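Local coordinates for protein shikimate 5-dehydrogenase (Mycobacterium fortuitum subsp. fortuitum DSM 46621, PDB 4XIJ) that probably catalyses the NADP-dependent interconversion of 3-dehydroshikimate and shikimate, the fourth of seven steps in chorismate biosynthesis, at residues L213-W227 and A234-M248. Numbering follows the deposited sequence.
Sequences LARVPRVLDAIYDPW and AVEAAGGEAINGLQM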
ATOM      1  N   LEU A 213      -5.547 -11.312 -19.157  1.00 11.73           N
ATOM      2  CA  LEU A 213      -5.250  -9.967 -18.655  1.00 11.31           C
ATOM      3  C   LEU A 213      -4.156  -9.273 -19.455  1.00 11.31           C
ATOM      4  O   LEU A 213      -3.866  -8.100 -19.221  1.00 11.56           O
ATOM      5  CB  LEU A 213      -4.830 -10.027 -17.183  1.00 11.04           C
ATOM      6  CG  LEU A 213      -5.920 -10.501 -16.240  1.00 10.74           C
ATOM      7  CD1 LEU A 213      -5.286 -10.824 -14.882  1.00 11.90           C
ATOM      8  CD2 LEU A 213      -7.003  -9.361 -16.141  1.00 11.75           C
ATOM      9  N   ALA A 214      -3.554  -9.981 -20.394  1.00 11.44           N
ATOM     10  CA  ALA A 214      -2.378  -9.476 -21.126  1.00 11.94           C
ATOM     11  C   ALA A 214      -2.589  -8.177 -21.831  1.00 11.90           C
ATOM     12  O   ALA A 214      -1.625  -7.404 -21.960  1.00 11.51           O
ATOM     13  CB  ALA A 214      -1.894 -10.515 -22.136  1.00 12.90           C
ATOM     14  N   ARG A 215      -3.808  -7.939 -22.322  1.00 11.70           N
ATOM     15  CA  ARG A 215      -4.054  -6.730 -23.068  1.00 12.91           C
ATOM     16  C   ARG A 215      -4.329  -5.486 -22.230  1.00 11.27           C
ATOM     17  O   ARG A 215      -4.508  -4.408 -22.803  1.00 13.00           O
ATOM     18  CB  ARG A 215      -5.213  -6.914 -24.046  1.00 15.05           C
ATOM     19  CG  ARG A 215      -4.744  -7.701 -25.276  1.00 17.99           C
ATOM     20  CD  ARG A 215      -5.896  -7.990 -26.252  1.00 21.51           C
ATOM     21  NE  ARG A 215      -6.490  -6.766 -26.767  1.00 25.56           N
ATOM     22  CZ  ARG A 215      -7.662  -6.709 -27.387  1.00 28.04           C
ATOM     23  NH1 ARG A 215      -8.356  -7.823 -27.616  1.00 27.40           N
ATOM     24  NH2 ARG A 215      -8.141  -5.531 -27.796  1.00 29.84           N
ATOM     25  N   VAL A 216      -4.325  -5.581 -20.904  1.00  9.97           N
ATOM     26  CA  VAL A 216      -4.418  -4.340 -20.119  1.00  9.68           C
ATOM     27  C   VAL A 216      -3.113  -3.556 -20.310  1.00 10.24           C
ATOM     28  O   VAL A 216      -2.061  -4.129 -20.140  1.00 10.90           O
ATOM     29  CB  VAL A 216      -4.626  -4.652 -18.637  1.00 10.30           C
ATOM     30  CG1 VAL A 216      -4.686  -3.348 -17.833  1.00 10.74           C
ATOM     31  CG2 VAL A 216      -5.944  -5.502 -18.380  1.00 12.52           C
ATOM     32  N   PRO A 217      -3.194  -2.277 -20.738  1.00 10.28           N
ATOM     33  CA  PRO A 217      -1.958  -1.617 -21.179  1.00 11.26           C
ATOM     34  C   PRO A 217      -0.896  -1.434 -20.093  1.00 10.43           C
ATOM     35  O   PRO A 217       0.277  -1.471 -20.417  1.00 11.31           O
ATOM     36  CB  PRO A 217      -2.469  -0.262 -21.700  1.00 12.64           C
ATOM     37  CG  PRO A 217      -3.865  -0.554 -22.146  1.00 13.01           C
ATOM     38  CD  PRO A 217      -4.402  -1.517 -21.108  1.00 12.08           C
ATOM     39  N   ARG A 218      -1.304  -1.171 -18.858  1.00  9.65           N
ATOM     40  CA  ARG A 218      -0.384  -0.931 -17.752  1.00 10.42           C
ATOM     41  C   ARG A 218      -0.891  -1.703 -16.560  1.00  8.57           C
ATOM     42  O   ARG A 218      -2.037  -1.567 -16.148  1.00  9.95           O
ATOM     43  CB  ARG A 218      -0.289   0.556 -17.463  1.00 11.16           C
ATOM     44  CG  ARG A 218       0.154   1.292 -18.703  1.00 13.06           C
ATOM     45  CD  ARG A 218       0.420   2.752 -18.403  1.00 15.05           C
ATOM     46  NE  ARG A 218       1.556   2.964 -17.501  1.00 16.31           N
ATOM     47  CZ  ARG A 218       1.458   3.451 -16.268  1.00 18.06           C
ATOM     48  NH1 ARG A 218       0.267   3.769 -15.796  1.00 19.68           N
ATOM     49  NH2 ARG A 218       2.556   3.618 -15.525  1.00 18.82           N
ATOM     50  N   VAL A 219      -0.048  -2.551 -16.002  1.00  8.94           N
ATOM     51  CA  VAL A 219      -0.433  -3.414 -14.895  1.00  8.89           C
ATOM     52  C   VAL A 219       0.557  -3.272 -13.746  1.00  8.45           C
ATOM     53  O   VAL A 219       1.765  -3.474 -13.945  1.00  9.81           O
ATOM     54  CB  VAL A 219      -0.515  -4.898 -15.345  1.00  9.06           C
ATOM     55  CG1 VAL A 219      -0.829  -5.781 -14.128  1.00 10.13           C
ATOM     56  CG2 VAL A 219      -1.596  -5.024 -16.446  1.00 10.84           C
ATOM     57  N   LEU A 220       0.046  -2.889 -12.574  1.00  8.14           N
ATOM     58  CA  LEU A 220       0.781  -2.905 -11.322  1.00  7.84           C
ATOM     59  C   LEU A 220       0.495  -4.234 -10.640  1.00  8.67           C
ATOM     60  O   LEU A 220      -0.645  -4.521 -10.274  1.00  9.72           O
ATOM     61  CB  LEU A 220       0.382  -1.708 -10.438  1.00  7.65           C
ATOM     62  CG  LEU A 220       0.938  -1.723  -9.028  1.00  8.43           C
ATOM     63  CD1 LEU A 220       2.455  -1.627  -9.084  1.00  9.96           C
ATOM     64  CD2 LEU A 220       0.347  -0.514  -8.278  1.00  8.76           C
ATOM     65  N   ASP A 221       1.540  -5.058 -10.534  1.00  9.30           N
ATOM     66  CA  ASP A 221       1.451  -6.340  -9.878  1.00  9.08           C
ATOM     67  C   ASP A 221       2.022  -6.178  -8.457  1.00 10.73           C
ATOM     68  O   ASP A 221       3.173  -5.778  -8.296  1.00 11.88           O
ATOM     69  CB  ASP A 221       2.256  -7.371 -10.684  1.00  9.93           C
ATOM     70  CG  ASP A 221       2.047  -8.786 -10.222  1.00 10.98           C
ATOM     71  OD1 ASP A 221       1.418  -9.029  -9.178  1.00 10.67           O
ATOM     72  OD2 ASP A 221       2.471  -9.691 -10.964  1.00 12.23           O
ATOM     73  N   ALA A 222       1.224  -6.475  -7.436  1.00 10.14           N
ATOM     74  CA  ALA A 222       1.679  -6.382  -6.054  1.00 10.46           C
ATOM     75  C   ALA A 222       2.827  -7.358  -5.769  1.00 11.63           C
ATOM     76  O   ALA A 222       3.614  -7.144  -4.837  1.00 11.96           O
ATOM     77  CB  ALA A 222       0.527  -6.646  -5.098  1.00 11.61           C
ATOM     78  N   ILE A 223       2.913  -8.428  -6.553  1.00 10.91           N
ATOM     79  CA  ILE A 223       3.971  -9.412  -6.367  1.00 10.96           C
ATOM     80  C   ILE A 223       5.284  -8.897  -6.923  1.00 12.94           C
ATOM     81  O   ILE A 223       5.297  -8.193  -7.961  1.00 13.99           O
ATOM     82  CB  ILE A 223       3.587 -10.740  -7.051  1.00 11.11           C
ATOM     83  CG1 ILE A 223       2.232 -11.229  -6.515  1.00 11.69           C
ATOM     84  CG2 ILE A 223       4.684 -11.768  -6.880  1.00 12.17           C
ATOM     85  CD1 ILE A 223       2.201 -11.438  -5.009  1.00 11.74           C
ATOM     86  N   TYR A 224       6.394  -9.226  -6.252  1.00 13.63           N
ATOM     87  CA  TYR A 224       7.690  -8.839  -6.815  1.00 13.88           C
ATOM     88  C   TYR A 224       8.725  -9.935  -6.770  1.00 15.62           C
ATOM     89  O   TYR A 224       9.844  -9.750  -7.260  1.00 17.04           O
ATOM     90  CB  TYR A 224       8.220  -7.590  -6.112  1.00 14.00           C
ATOM     91  CG  TYR A 224       8.372  -7.697  -4.615  1.00 15.62           C
ATOM     92  CD1 TYR A 224       9.536  -8.232  -4.050  1.00 17.19           C
ATOM     93  CD2 TYR A 224       7.388  -7.214  -3.758  1.00 17.33           C
ATOM     94  CE1 TYR A 224       9.707  -8.286  -2.693  1.00 19.15           C
ATOM     95  CE2 TYR A 224       7.559  -7.273  -2.382  1.00 19.28           C
ATOM     96  CZ  TYR A 224       8.707  -7.820  -1.857  1.00 20.54           C
ATOM     97  OH  TYR A 224       8.885  -7.875  -0.479  1.00 23.60           O
ATOM     98  N   ASP A 225       8.361 -11.080  -6.198  1.00 16.79           N
ATOM     99  CA  ASP A 225       9.281 -12.208  -6.171  1.00 21.31           C
ATOM    100  C   ASP A 225       8.543 -13.509  -6.411  1.00 22.33           C
ATOM    101  O   ASP A 225       7.546 -13.809  -5.748  1.00 22.53           O
ATOM    102  CB  ASP A 225      10.018 -12.247  -4.842  1.00 24.99           C
ATOM    103  CG  ASP A 225      11.070 -13.327  -4.795  1.00 29.42           C
ATOM    104  OD1 ASP A 225      12.076 -13.233  -5.544  1.00 31.26           O
ATOM    105  OD2 ASP A 225      10.901 -14.246  -3.971  1.00 31.06           O
ATOM    106  N   PRO A 226       8.989 -14.271  -7.406  1.00 23.05           N
ATOM    107  CA  PRO A 226       9.999 -13.913  -8.415  1.00 22.50           C
ATOM    108  C   PRO A 226       9.493 -12.856  -9.418  1.00 21.79           C
ATOM    109  O   PRO A 226       8.307 -12.536  -9.437  1.00 23.49           O
ATOM    110  CB  PRO A 226      10.283 -15.251  -9.114  1.00 24.66           C
ATOM    111  CG  PRO A 226       9.852 -16.315  -8.108  1.00 25.07           C
ATOM    112  CD  PRO A 226       8.660 -15.710  -7.425  1.00 24.63           C
ATOM    113  N   TRP A 227      10.391 -12.290 -10.210  1.00 19.29           N
ATOM    114  CA  TRP A 227      10.013 -11.299 -11.221  1.00 17.49           C
ATOM    115  C   TRP A 227      10.795 -11.596 -12.492  1.00 17.92           C
ATOM    116  O   TRP A 227      11.976 -11.864 -12.415  1.00 19.66           O
ATOM    117  CB  TRP A 227      10.306  -9.874 -10.735  1.00 16.91           C
ATOM    118  CG  TRP A 227       9.702  -8.835 -11.627  1.00 15.18           C
ATOM    119  CD1 TRP A 227      10.348  -8.071 -12.557  1.00 15.24           C
ATOM    120  CD2 TRP A 227       8.326  -8.492 -11.710  1.00 14.62           C
ATOM    121  NE1 TRP A 227       9.455  -7.249 -13.197  1.00 15.41           N
ATOM    122  CE2 TRP A 227       8.202  -7.493 -12.694  1.00 14.71           C
ATOM    123  CE3 TRP A 227       7.182  -8.926 -11.034  1.00 13.58           C
ATOM    124  CZ2 TRP A 227       6.966  -6.908 -13.010  1.00 14.54           C
ATOM    125  CZ3 TRP A 227       5.962  -8.363 -11.361  1.00 13.15           C
ATOM    126  CH2 TRP A 227       5.868  -7.364 -12.337  1.00 13.14           C
ATOM    127  N   ALA A 234       3.167 -11.926 -19.634  1.00 11.06           N
ATOM    128  CA  ALA A 234       2.123 -11.835 -20.643  1.00 11.61           C
ATOM    129  C   ALA A 234       1.852 -10.393 -21.045  1.00 11.42           C
ATOM    130  O   ALA A 234       1.707 -10.089 -22.230  1.00 10.87           O
ATOM    131  CB  ALA A 234       0.855 -12.479 -20.143  1.00 11.52           C
ATOM    132  N   VAL A 235       1.762  -9.510 -20.045  1.00 10.00           N
ATOM    133  CA  VAL A 235       1.539  -8.106 -20.334  1.00 10.84           C
ATOM    134  C   VAL A 235       2.674  -7.567 -21.214  1.00 11.58           C
ATOM    135  O   VAL A 235       2.444  -6.868 -22.216  1.00 11.41           O
ATOM    136  CB  VAL A 235       1.433  -7.289 -19.024  1.00  9.56           C
ATOM    137  CG1 VAL A 235       1.445  -5.767 -19.304  1.00 10.11           C
ATOM    138  CG2 VAL A 235       0.121  -7.641 -18.302  1.00 11.04           C
ATOM    139  N   GLU A 236       3.903  -7.901 -20.864  1.00 11.34           N
ATOM    140  CA  GLU A 236       5.035  -7.388 -21.637  1.00 13.31           C
ATOM    141  C   GLU A 236       5.066  -7.965 -23.055  1.00 13.01           C
ATOM    142  O   GLU A 236       5.362  -7.241 -24.014  1.00 14.50           O
ATOM    143  CB  GLU A 236       6.364  -7.679 -20.910  1.00 14.81           C
ATOM    144  CG  GLU A 236       6.508  -6.787 -19.682  1.00 17.02           C
ATOM    145  CD  GLU A 236       7.820  -6.961 -18.954  1.00 21.08           C
ATOM    146  OE1 GLU A 236       8.516  -7.975 -19.213  1.00 23.54           O
ATOM    147  OE2 GLU A 236       8.186  -6.066 -18.141  1.00 22.44           O
ATOM    148  N   ALA A 237       4.744  -9.248 -23.179  1.00 12.25           N
ATOM    149  CA  ALA A 237       4.664  -9.879 -24.503  1.00 13.79           C
ATOM    150  C   ALA A 237       3.596  -9.240 -25.378  1.00 13.90           C
ATOM    151  O   ALA A 237       3.712  -9.279 -26.609  1.00 16.11           O
ATOM    152  CB  ALA A 237       4.416 -11.411 -24.386  1.00 14.71           C
ATOM    153  N   ALA A 238       2.562  -8.666 -24.755  1.00 13.39           N
ATOM    154  CA  ALA A 238       1.469  -7.984 -25.460  1.00 13.72           C
ATOM    155  C   ALA A 238       1.780  -6.510 -25.714  1.00 14.52           C
ATOM    156  O   ALA A 238       0.914  -5.760 -26.180  1.00 15.62           O
ATOM    157  CB  ALA A 238       0.135  -8.099 -24.635  1.00 13.13           C
ATOM    158  N   GLY A 239       3.002  -6.081 -25.402  1.00 13.65           N
ATOM    159  CA  GLY A 239       3.361  -4.694 -25.661  1.00 13.52           C
ATOM    160  C   GLY A 239       3.093  -3.725 -24.533  1.00 13.34           C
ATOM    161  O   GLY A 239       3.322  -2.524 -24.683  1.00 15.32           O
ATOM    162  N   GLY A 240       2.624  -4.228 -23.395  1.00 12.03           N
ATOM    163  CA  GLY A 240       2.295  -3.362 -22.287  1.00 12.88           C
ATOM    164  C   GLY A 240       3.411  -3.166 -21.275  1.00 12.18           C
ATOM    165  O   GLY A 240       4.538  -3.665 -21.441  1.00 12.79           O
ATOM    166  N   GLU A 241       3.090  -2.424 -20.221  1.00 10.69           N
ATOM    167  CA  GLU A 241       4.033  -2.147 -19.151  1.00 12.02           C
ATOM    168  C   GLU A 241       3.616  -2.861 -17.887  1.00  9.64           C
ATOM    169  O   GLU A 241       2.446  -2.771 -17.474  1.00 10.04           O
ATOM    170  CB  GLU A 241       4.094  -0.633 -18.880  1.00 14.94           C
ATOM    171  CG  GLU A 241       5.098  -0.308 -17.752  1.00 17.73           C
ATOM    172  CD  GLU A 241       5.121   1.153 -17.336  1.00 22.17           C
ATOM    173  OE1 GLU A 241       4.244   1.923 -17.792  1.00 23.31           O
ATOM    174  OE2 GLU A 241       6.022   1.514 -16.550  1.00 24.16           O
ATOM    175  N   ALA A 242       4.564  -3.535 -17.255  1.00  9.97           N
ATOM    176  CA  ALA A 242       4.323  -4.204 -15.994  1.00 10.88           C
ATOM    177  C   ALA A 242       5.227  -3.563 -14.947  1.00 10.06           C
ATOM    178  O   ALA A 242       6.432  -3.364 -15.177  1.00 13.52           O
ATOM    179  CB  ALA A 242       4.614  -5.727 -16.104  1.00 11.59           C
ATOM    180  N   ILE A 243       4.644  -3.232 -13.806  1.00  9.35           N
ATOM    181  CA  ILE A 243       5.340  -2.622 -12.671  1.00  9.71           C
ATOM    182  C   ILE A 243       5.209  -3.562 -11.477  1.00  9.05           C
ATOM    183  O   ILE A 243       4.101  -4.099 -11.259  1.00 10.36           O
ATOM    184  CB  ILE A 243       4.701  -1.278 -12.309  1.00 10.80           C
ATOM    185  CG1 ILE A 243       4.755  -0.331 -13.509  1.00 13.14           C
ATOM    186  CG2 ILE A 243       5.388  -0.621 -11.111  1.00 10.23           C
ATOM    187  CD1 ILE A 243       3.658   0.677 -13.495  1.00 15.90           C
ATOM    188  N   ASN A 244       6.282  -3.803 -10.713  1.00 10.69           N
ATOM    189  CA  ASN A 244       6.088  -4.747  -9.587  1.00 10.39           C
ATOM    190  C   ASN A 244       5.928  -4.123  -8.215  1.00 10.71           C
ATOM    191  O   ASN A 244       6.060  -2.915  -8.041  1.00 10.63           O
ATOM    192  CB  ASN A 244       7.192  -5.820  -9.537  1.00 10.79           C
ATOM    193  CG  ASN A 244       8.572  -5.317  -9.121  1.00 11.22           C
ATOM    194  OD1 ASN A 244       8.719  -4.512  -8.223  1.00 11.27           O
ATOM    195  ND2 ASN A 244       9.590  -5.924  -9.703  1.00 13.26           N
ATOM    196  N   GLY A 245       5.621  -4.983  -7.236  1.00 10.39           N
ATOM    197  CA  GLY A 245       5.251  -4.521  -5.916  1.00  9.90           C
ATOM    198  C   GLY A 245       6.334  -3.796  -5.160  1.00  9.64           C
ATOM    199  O   GLY A 245       6.011  -3.103  -4.205  1.00 10.42           O
ATOM    200  N   LEU A 246       7.601  -3.933  -5.554  1.00 10.60           N
ATOM    201  CA  LEU A 246       8.644  -3.132  -4.866  1.00 10.20           C
ATOM    202  C   LEU A 246       8.339  -1.647  -5.021  1.00  9.62           C
ATOM    203  O   LEU A 246       8.674  -0.850  -4.136  1.00  9.16           O
ATOM    204  CB  LEU A 246      10.059  -3.422  -5.385  1.00  9.65           C
ATOM    205  CG  LEU A 246      10.549  -4.806  -4.975  1.00 11.18           C
ATOM    206  CD1 LEU A 246      11.863  -5.044  -5.731  1.00 12.62           C
ATOM    207  CD2 LEU A 246      10.740  -4.932  -3.429  1.00 12.58           C
ATOM    208  N   GLN A 247       7.720  -1.243  -6.129  1.00  9.33           N
ATOM    209  CA  GLN A 247       7.405   0.187  -6.264  1.00  8.90           C
ATOM    210  C   GLN A 247       6.270   0.644  -5.322  1.00  8.81           C
ATOM    211  O   GLN A 247       6.236   1.810  -4.926  1.00  9.36           O
ATOM    212  CB  GLN A 247       7.026   0.524  -7.726  1.00  8.31           C
ATOM    213  CG  GLN A 247       8.155   0.248  -8.708  1.00  9.41           C
ATOM    214  CD  GLN A 247       9.480   0.902  -8.294  1.00 10.80           C
ATOM    215  OE1 GLN A 247      10.535   0.232  -8.255  1.00 13.68           O
ATOM    216  NE2 GLN A 247       9.454   2.185  -8.050  1.00  9.75           N
ATOM    217  N   MET A 248       5.332  -0.252  -4.988  1.00  9.02           N
ATOM    218  CA  MET A 248       4.354   0.031  -3.947  1.00  8.77           C
ATOM    219  C   MET A 248       5.066   0.218  -2.601  1.00  8.89           C
ATOM    220  O   MET A 248       4.852   1.204  -1.929  1.00  9.46           O
ATOM    221  CB  MET A 248       3.314  -1.086  -3.870  1.00  9.92           C
ATOM    222  CG  MET A 248       2.506  -1.141  -5.163  1.00 11.25           C
ATOM    223  SD  MET A 248       1.528  -2.666  -5.295  1.00 10.92           S
ATOM    224  CE  MET A 248       0.438  -2.593  -3.869  1.00 13.22           C
TER
HETATM  225  O   HOH W   1       8.600  -5.046 -15.587  1.00 28.64           O
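Asn244 lies across the indole of Trp227, its CB over one face of the six-membered ring, 3.3 Å from the centroid in a CH-pi contact. The amide stands almost perpendicular to that ring, with ND2 above the pyrrole side. With CG between the backbone N and the carbonyl carbon (chi1 70°), Asn244 OD1 can turn back to accept from Leu246 N at 3.0 Å, a capping bond at the turn that leads into helix 246-261. Asparagine suits this place because its short arm offers a methylene to the indole and a carbonyl to a backbone N-H of that turn. A water joins Ala242 O to Glu236 OE2 and, weakly, to Trp227 NE1 at the ring edge. Two residues on, Leu246 crosses the Tyr224 side chain at about a right angle and sets CD2 over the centre of the phenol face, 3.6 Å from the centroid.

Strands 218-221 and 241-243 run parallel, joined by helix 230-237 in a beta-alpha-beta unit at one edge of the six-stranded, Rossmann-type sheet expected to bind NADP. Backbone hydrogen bonds such as Asp221 N to Ile243 O, 2.8 Å, tie the two strands. On one face Arg218 and Glu241 lie side by side, pointing the same way: NE meets OE1 at 2.9 Å, close to the guanidinium plane, while on the carboxylate it comes from the anti side and well out of plane, the two planes 57° apart. Arg218 NH2 also bonds Leu122 O. Further along this face Leu220, CG anti to its backbone N (chi1 172°), reaches Ile243 CG2 with CD1 and Met248 CG with CD2; its forked end lets one side chain touch both the neighbouring strand and the helix that follows it. Beneath the opposite face, beta-branched Val219 packs CG2 against Val235 CG2, 3.6 Å away, where helix 230-237 covers the sheet.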